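Local coordinates for replication initiation and membrane attachment protein (Geobacillus stearothermophilus 10, PDB 5WTN), which probably helps load the replicative helicase during initiation and restart of DNA replication, acting as a tetrameric primosomal protein that partners a re-initiation protein, at residues 30-35 against 142-147; 65-70 against 75-80. All coordinates share one frame; numbering follows the deposited sequence.

Contact 1 of 2, residues 30-35 against 142-147; sequences LTLLYQ and NFFARP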
loop_
_atom_site.group_PDB
_atom_site.type_symbol
_atom_site.label_atom_id
_atom_site.label_comp_id
_atom_site.label_asym_id
_atom_site.label_seq_id
_atom_site.Cartn_x
_atom_site.Cartn_y
_atom_site.Cartn_z
ATOM N N LEU A 30 1.745 -8.950 -10.647
ATOM C CA LEU A 30 0.580 -9.707 -11.058
ATOM C C LEU A 30 -0.035 -9.156 -12.321
ATOM O O LEU A 30 -0.377 -9.894 -13.235
ATOM C CB LEU A 30 -0.464 -9.698 -9.963
ATOM C CG LEU A 30 -0.158 -10.692 -8.851
ATOM C CD1 LEU A 30 -0.926 -10.258 -7.618
ATOM C CD2 LEU A 30 -0.505 -12.111 -9.262
ATOM N N THR A 31 -0.168 -7.848 -12.384
ATOM C CA THR A 31 -0.837 -7.267 -13.517
ATOM C C THR A 31 0.032 -7.240 -14.751
ATOM O O THR A 31 -0.486 -7.408 -15.855
ATOM C CB THR A 31 -1.308 -5.868 -13.216
ATOM O OG1 THR A 31 -1.951 -5.859 -11.936
ATOM C CG2 THR A 31 -2.286 -5.408 -14.285
ATOM N N LEU A 32 1.329 -6.973 -14.575
ATOM C CA LEU A 32 2.216 -6.811 -15.725
ATOM C C LEU A 32 3.060 -7.997 -16.154
ATOM O O LEU A 32 3.582 -8.012 -17.261
ATOM C CB LEU A 32 3.116 -5.604 -15.520
ATOM C CG LEU A 32 2.373 -4.351 -15.085
ATOM C CD1 LEU A 32 3.376 -3.244 -14.897
ATOM C CD2 LEU A 32 1.343 -3.965 -16.118
ATOM N N LEU A 33 3.187 -9.003 -15.307
ATOM C CA LEU A 33 4.174 -10.062 -15.563
ATOM C C LEU A 33 3.476 -11.411 -15.655
ATOM O O LEU A 33 3.659 -12.180 -16.601
ATOM C CB LEU A 33 5.306 -10.070 -14.527
ATOM C CG LEU A 33 6.272 -8.882 -14.506
ATOM C CD1 LEU A 33 7.359 -9.150 -13.493
ATOM C CD2 LEU A 33 6.852 -8.609 -15.875
ATOM N N TYR A 34 2.736 -11.718 -14.603
ATOM C CA TYR A 34 1.902 -12.891 -14.591
ATOM C C TYR A 34 0.698 -12.847 -15.512
ATOM O O TYR A 34 0.345 -13.863 -16.084
ATOM C CB TYR A 34 1.437 -13.150 -13.179
ATOM C CG TYR A 34 2.486 -13.800 -12.336
ATOM C CD1 TYR A 34 3.510 -13.063 -11.792
ATOM C CD2 TYR A 34 2.433 -15.160 -12.059
ATOM C CE1 TYR A 34 4.465 -13.667 -10.997
ATOM C CE2 TYR A 34 3.378 -15.761 -11.260
ATOM C CZ TYR A 34 4.392 -15.009 -10.737
ATOM O OH TYR A 34 5.331 -15.609 -9.954
ATOM N N GLN A 35 0.052 -11.696 -15.644
ATOM C CA GLN A 35 -1.200 -11.651 -16.402
ATOM C C GLN A 35 -1.062 -12.054 -17.851
ATOM O O GLN A 35 -1.880 -12.804 -18.330
ATOM C CB GLN A 35 -1.898 -10.303 -16.303
ATOM C CG GLN A 35 -3.373 -10.363 -16.686
ATOM C CD GLN A 35 -3.993 -8.978 -16.804
ATOM O OE1 GLN A 35 -5.149 -8.819 -17.214
ATOM N NE2 GLN A 35 -3.237 -7.974 -16.433
ATOM N N ASN A 142 12.759 -2.902 -17.658
ATOM C CA ASN A 142 13.252 -1.618 -17.169
ATOM C C ASN A 142 12.421 -1.095 -16.016
ATOM O O ASN A 142 12.967 -0.663 -15.007
ATOM C CB ASN A 142 13.294 -0.574 -18.280
ATOM C CG ASN A 142 14.417 -0.821 -19.272
ATOM O OD1 ASN A 142 15.447 -1.408 -18.922
ATOM N ND2 ASN A 142 14.221 -0.380 -20.519
ATOM N N PHE A 143 11.103 -1.145 -16.176
ATOM C CA PHE A 143 10.170 -0.706 -15.156
ATOM C C PHE A 143 10.449 -1.372 -13.814
ATOM O O PHE A 143 10.307 -0.753 -12.754
ATOM C CB PHE A 143 8.757 -1.040 -15.618
ATOM C CG PHE A 143 7.688 -0.624 -14.659
ATOM C CD1 PHE A 143 7.115 0.625 -14.761
ATOM C CD2 PHE A 143 7.242 -1.490 -13.656
ATOM C CE1 PHE A 143 6.114 1.027 -13.874
ATOM C CE2 PHE A 143 6.249 -1.092 -12.762
ATOM C CZ PHE A 143 5.684 0.171 -12.875
ATOM N N PHE A 144 10.844 -2.638 -13.857
ATOM C CA PHE A 144 11.152 -3.392 -12.639
ATOM C C PHE A 144 12.638 -3.353 -12.254
ATOM O O PHE A 144 13.106 -4.127 -11.415
ATOM C CB PHE A 144 10.627 -4.826 -12.723
ATOM C CG PHE A 144 9.129 -4.924 -12.637
ATOM C CD1 PHE A 144 8.479 -4.808 -11.411
ATOM C CD2 PHE A 144 8.366 -5.142 -13.779
ATOM C CE1 PHE A 144 7.081 -4.909 -11.322
ATOM C CE2 PHE A 144 6.970 -5.240 -13.699
ATOM C CZ PHE A 144 6.325 -5.123 -12.465
ATOM N N ALA A 145 13.400 -2.499 -12.924
ATOM C CA ALA A 145 14.826 -2.405 -12.634
ATOM C C ALA A 145 15.194 -1.069 -12.001
ATOM O O ALA A 145 14.484 -0.071 -12.146
ATOM C CB ALA A 145 15.654 -2.655 -13.885
ATOM N N ARG A 146 16.337 -1.057 -11.320
ATOM C CA ARG A 146 16.896 0.159 -10.740
ATOM C C ARG A 146 18.393 0.221 -11.037
ATOM O O ARG A 146 19.078 -0.802 -11.007
ATOM C CB ARG A 146 16.652 0.198 -9.231
ATOM C CG ARG A 146 15.191 0.068 -8.835
ATOM C CD ARG A 146 14.433 1.361 -9.090
ATOM N NE ARG A 146 13.029 1.257 -8.705
ATOM C CZ ARG A 146 12.598 1.238 -7.447
ATOM N NH1 ARG A 146 13.464 1.317 -6.447
ATOM N NH2 ARG A 146 11.301 1.142 -7.190
ATOM N N PRO A 147 18.898 1.416 -11.327
ATOM C CA PRO A 147 20.316 1.579 -11.697
ATOM C C PRO A 147 21.270 0.972 -10.655
ATOM O O PRO A 147 21.055 1.148 -9.447
ATOM C CB PRO A 147 20.489 3.106 -11.777
ATOM C CG PRO A 147 19.313 3.689 -11.013
ATOM C CD PRO A 147 18.191 2.711 -11.228
#
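Leu33 and Phe144 make the tight half of this contact, approaching each other from opposite directions. Leu33 lays its branch point on the ring, CG lying 3.8 Å from Phe144 CE2, while its CD1 methyl sits over the face as a CH-pi contact, 4.2 Å from the ring centroid and 23° off the normal. Phe143 comes to the other face edge-on, its CD2 over the centre of the Phe144 ring. The two rings meet with different first torsions: CG of Phe143 is anti to the backbone N (chi1 -179°), whereas CG of Phe144 is anti to the carbonyl carbon.

The join is between helix 24-38, here widened by a pi-type turn at 30-34, and the C-terminal end of helix 134-143, where Phe144 is the first residue to leave helical geometry. Leu32 forms the looser half. Leu32 CD1 meets both rings obliquely, 4.2 Å from Phe143 CE2 and 4.3 Å from Phe144 CZ, and Leu55 of the second subunit packs on Leu32 and Phe143 alike. Phe143 remains partly exposed, and beyond the rings the chain runs outward to a solvent-exposed Pro147.

Contact 2 of 2, residues 65-70 against 75-80; sequences RLMALM and PDIYSE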
loop_
_atom_site.group_PDB
_atom_site.type_symbol
_atom_site.label_atom_id
_atom_site.label_comp_id
_atom_site.label_asym_id
_atom_site.label_seq_id
_atom_site.Cartn_x
_atom_site.Cartn_y
_atom_site.Cartn_z
ATOM N N ARG A 65 -20.582 -18.162 -2.668
ATOM C CA ARG A 65 -20.067 -16.840 -2.335
ATOM C C ARG A 65 -19.076 -16.289 -3.380
ATOM O O ARG A 65 -19.227 -15.170 -3.842
ATOM C CB ARG A 65 -19.428 -16.876 -0.958
ATOM C CG ARG A 65 -18.859 -15.562 -0.492
ATOM C CD ARG A 65 -18.273 -15.769 0.861
ATOM N NE ARG A 65 -17.555 -14.624 1.386
ATOM C CZ ARG A 65 -17.610 -14.260 2.661
ATOM N NH1 ARG A 65 -18.379 -14.950 3.498
ATOM N NH2 ARG A 65 -16.913 -13.211 3.094
ATOM N N LEU A 66 -18.114 -17.110 -3.784
ATOM C CA LEU A 66 -17.174 -16.723 -4.832
ATOM C C LEU A 66 -17.883 -16.407 -6.151
ATOM O O LEU A 66 -17.494 -15.485 -6.868
ATOM C CB LEU A 66 -16.132 -17.822 -5.048
ATOM C CG LEU A 66 -14.929 -17.811 -4.101
ATOM C CD1 LEU A 66 -13.966 -18.938 -4.443
ATOM C CD2 LEU A 66 -14.223 -16.465 -4.144
ATOM N N MET A 67 -18.923 -17.177 -6.467
ATOM C CA MET A 67 -19.667 -17.003 -7.705
ATOM C C MET A 67 -20.378 -15.660 -7.673
ATOM O O MET A 67 -20.427 -14.938 -8.686
ATOM C CB MET A 67 -20.654 -18.150 -7.915
ATOM C CG MET A 67 -20.010 -19.526 -8.114
ATOM S SD MET A 67 -21.182 -20.872 -8.362
ATOM C CE MET A 67 -21.945 -20.260 -9.824
ATOM N N ALA A 68 -20.875 -15.320 -6.484
ATOM C CA ALA A 68 -21.583 -14.070 -6.265
ATOM C C ALA A 68 -20.629 -12.879 -6.298
ATOM O O ALA A 68 -20.920 -11.873 -6.939
ATOM C CB ALA A 68 -22.311 -14.108 -4.965
ATOM N N LEU A 69 -19.497 -12.987 -5.607
ATOM C CA LEU A 69 -18.505 -11.919 -5.625
ATOM C C LEU A 69 -18.007 -11.588 -7.044
ATOM O O LEU A 69 -17.953 -10.421 -7.435
ATOM C CB LEU A 69 -17.350 -12.250 -4.686
ATOM C CG LEU A 69 -17.725 -12.081 -3.215
ATOM C CD1 LEU A 69 -16.639 -12.595 -2.270
ATOM C CD2 LEU A 69 -18.018 -10.621 -2.967
ATOM N N MET A 70 -17.673 -12.615 -7.816
ATOM C CA MET A 70 -17.073 -12.406 -9.126
ATOM C C MET A 70 -18.098 -12.324 -10.232
ATOM O O MET A 70 -17.776 -11.905 -11.351
ATOM C CB MET A 70 -16.039 -13.502 -9.449
ATOM C CG MET A 70 -14.852 -13.526 -8.491
ATOM S SD MET A 70 -13.836 -14.954 -8.704
ATOM C CE MET A 70 -13.091 -14.427 -10.228
ATOM N N PRO A 75 -17.344 -23.549 -13.416
ATOM C CA PRO A 75 -16.397 -24.057 -14.413
ATOM C C PRO A 75 -15.263 -23.101 -14.670
ATOM O O PRO A 75 -14.104 -23.497 -14.711
ATOM C CB PRO A 75 -17.258 -24.167 -15.666
ATOM C CG PRO A 75 -18.567 -24.520 -15.148
ATOM C CD PRO A 75 -18.731 -23.705 -13.888
ATOM N N ASP A 76 -15.605 -21.838 -14.834
ATOM C CA ASP A 76 -14.602 -20.817 -15.012
ATOM C C ASP A 76 -13.734 -20.645 -13.768
ATOM O O ASP A 76 -12.500 -20.769 -13.843
ATOM C CB ASP A 76 -15.282 -19.531 -15.394
ATOM C CG ASP A 76 -16.068 -19.682 -16.674
ATOM O OD1 ASP A 76 -17.279 -20.018 -16.586
ATOM O OD2 ASP A 76 -15.466 -19.506 -17.755
ATOM N N ILE A 77 -14.357 -20.406 -12.621
ATOM C CA ILE A 77 -13.581 -20.320 -11.390
ATOM C C ILE A 77 -12.611 -21.484 -11.289
ATOM O O ILE A 77 -11.455 -21.284 -10.922
ATOM C CB ILE A 77 -14.451 -20.370 -10.133
ATOM C CG1 ILE A 77 -15.207 -19.071 -9.952
ATOM C CG2 ILE A 77 -13.605 -20.599 -8.908
ATOM C CD1 ILE A 77 -16.199 -19.175 -8.819
ATOM N N TYR A 78 -13.063 -22.688 -11.640
ATOM C CA TYR A 78 -12.251 -23.885 -11.436
ATOM C C TYR A 78 -11.093 -23.888 -12.405
ATOM O O TYR A 78 -9.979 -24.248 -12.060
ATOM C CB TYR A 78 -13.080 -25.153 -11.638
ATOM C CG TYR A 78 -12.277 -26.427 -11.569
ATOM C CD1 TYR A 78 -11.977 -27.005 -10.348
ATOM C CD2 TYR A 78 -11.826 -27.058 -12.721
ATOM C CE1 TYR A 78 -11.242 -28.173 -10.270
ATOM C CE2 TYR A 78 -11.091 -28.221 -12.652
ATOM C CZ TYR A 78 -10.805 -28.772 -11.420
ATOM O OH TYR A 78 -10.080 -29.929 -11.322
ATOM N N SER A 79 -11.369 -23.499 -13.633
ATOM C CA SER A 79 -10.363 -23.567 -14.651
ATOM C C SER A 79 -9.235 -22.651 -14.236
ATOM O O SER A 79 -8.064 -23.032 -14.247
ATOM C CB SER A 79 -10.957 -23.095 -15.955
ATOM O OG SER A 79 -10.261 -23.706 -17.009
ATOM N N GLU A 80 -9.609 -21.442 -13.835
ATOM C CA GLU A 80 -8.643 -20.437 -13.460
ATOM C C GLU A 80 -7.921 -20.802 -12.146
ATOM O O GLU A 80 -6.698 -20.629 -12.027
ATOM C CB GLU A 80 -9.331 -19.074 -13.410
ATOM C CG GLU A 80 -10.009 -18.709 -14.739
ATOM C CD GLU A 80 -9.052 -18.828 -15.923
ATOM O OE1 GLU A 80 -9.380 -19.464 -16.954
ATOM O OE2 GLU A 80 -7.945 -18.269 -15.836
#
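The helix-turn-helix of a winged-helix domain, the fold expected for the N-terminal part of DnaD/DnaB-family proteins, sets Leu66 and Met67 of helix 63-70 against Ile77 of helix 74-86. Strands 90-95 and 104-109 follow as the antiparallel hairpin of the wing. In this topology the second helix of the pair occupies the recognition-helix position.

The contact illustrates how a short turn is closed by one apolar residue. The backbones come nearest at Met67 and Ile77, whose CA atoms are 7.8 Å apart; no hydrogen bond crosses between the two segments, and the direct contacts between them are apolar. Ile77 points toward the facing helix and is extended beyond CB, with chi2 at 173°, which carries its CD1 methyl to the junction of two consecutive residues. There Ile77 CD1 lies 4.0 Å from Leu66 CB, and Met67 is met through its CG methylene, crossing Ile77 at about a right angle.

Burial is uneven around that methyl. Leu66 and Ile77 are buried, and Leu66 also rests on Thr48 of helix 40-55 and Tyr14 of strand 13-17, tying the motif to the domain core. Met67 is partly exposed; its thioether bends at chi3 (61°) and takes no part in the closest approach. One turn further along, Met70 faces Ile77 more distantly and packs on Gln35 of the second subunit. On the far helix, Glu80 forms a salt bridge with Arg41 at the start of helix 40-55. The nearest approach between the two segments is Met67 CG to Ile77 CD1, at 3.9 Å.

Contacts 1 and 2 lie in one chain, contact 2 falling within the sequence span that contact 1 bridges. Their centres are 27 Å apart and their nearest atoms about 9 Å, so they do not touch directly. Helix 40-55 connects them instead: Leu30 packs on its Leu43, Tyr46 and Met47, while Leu66 and Met70 reach its Thr48. The assembly joins them a second time. Gln35 of the contact 1 helix packs on Met70 of the second subunit, and Met70 of contact 2 packs on Gln35 of the second subunit, a reciprocal pairing that places elements of both contacts at one interface of the tetramer.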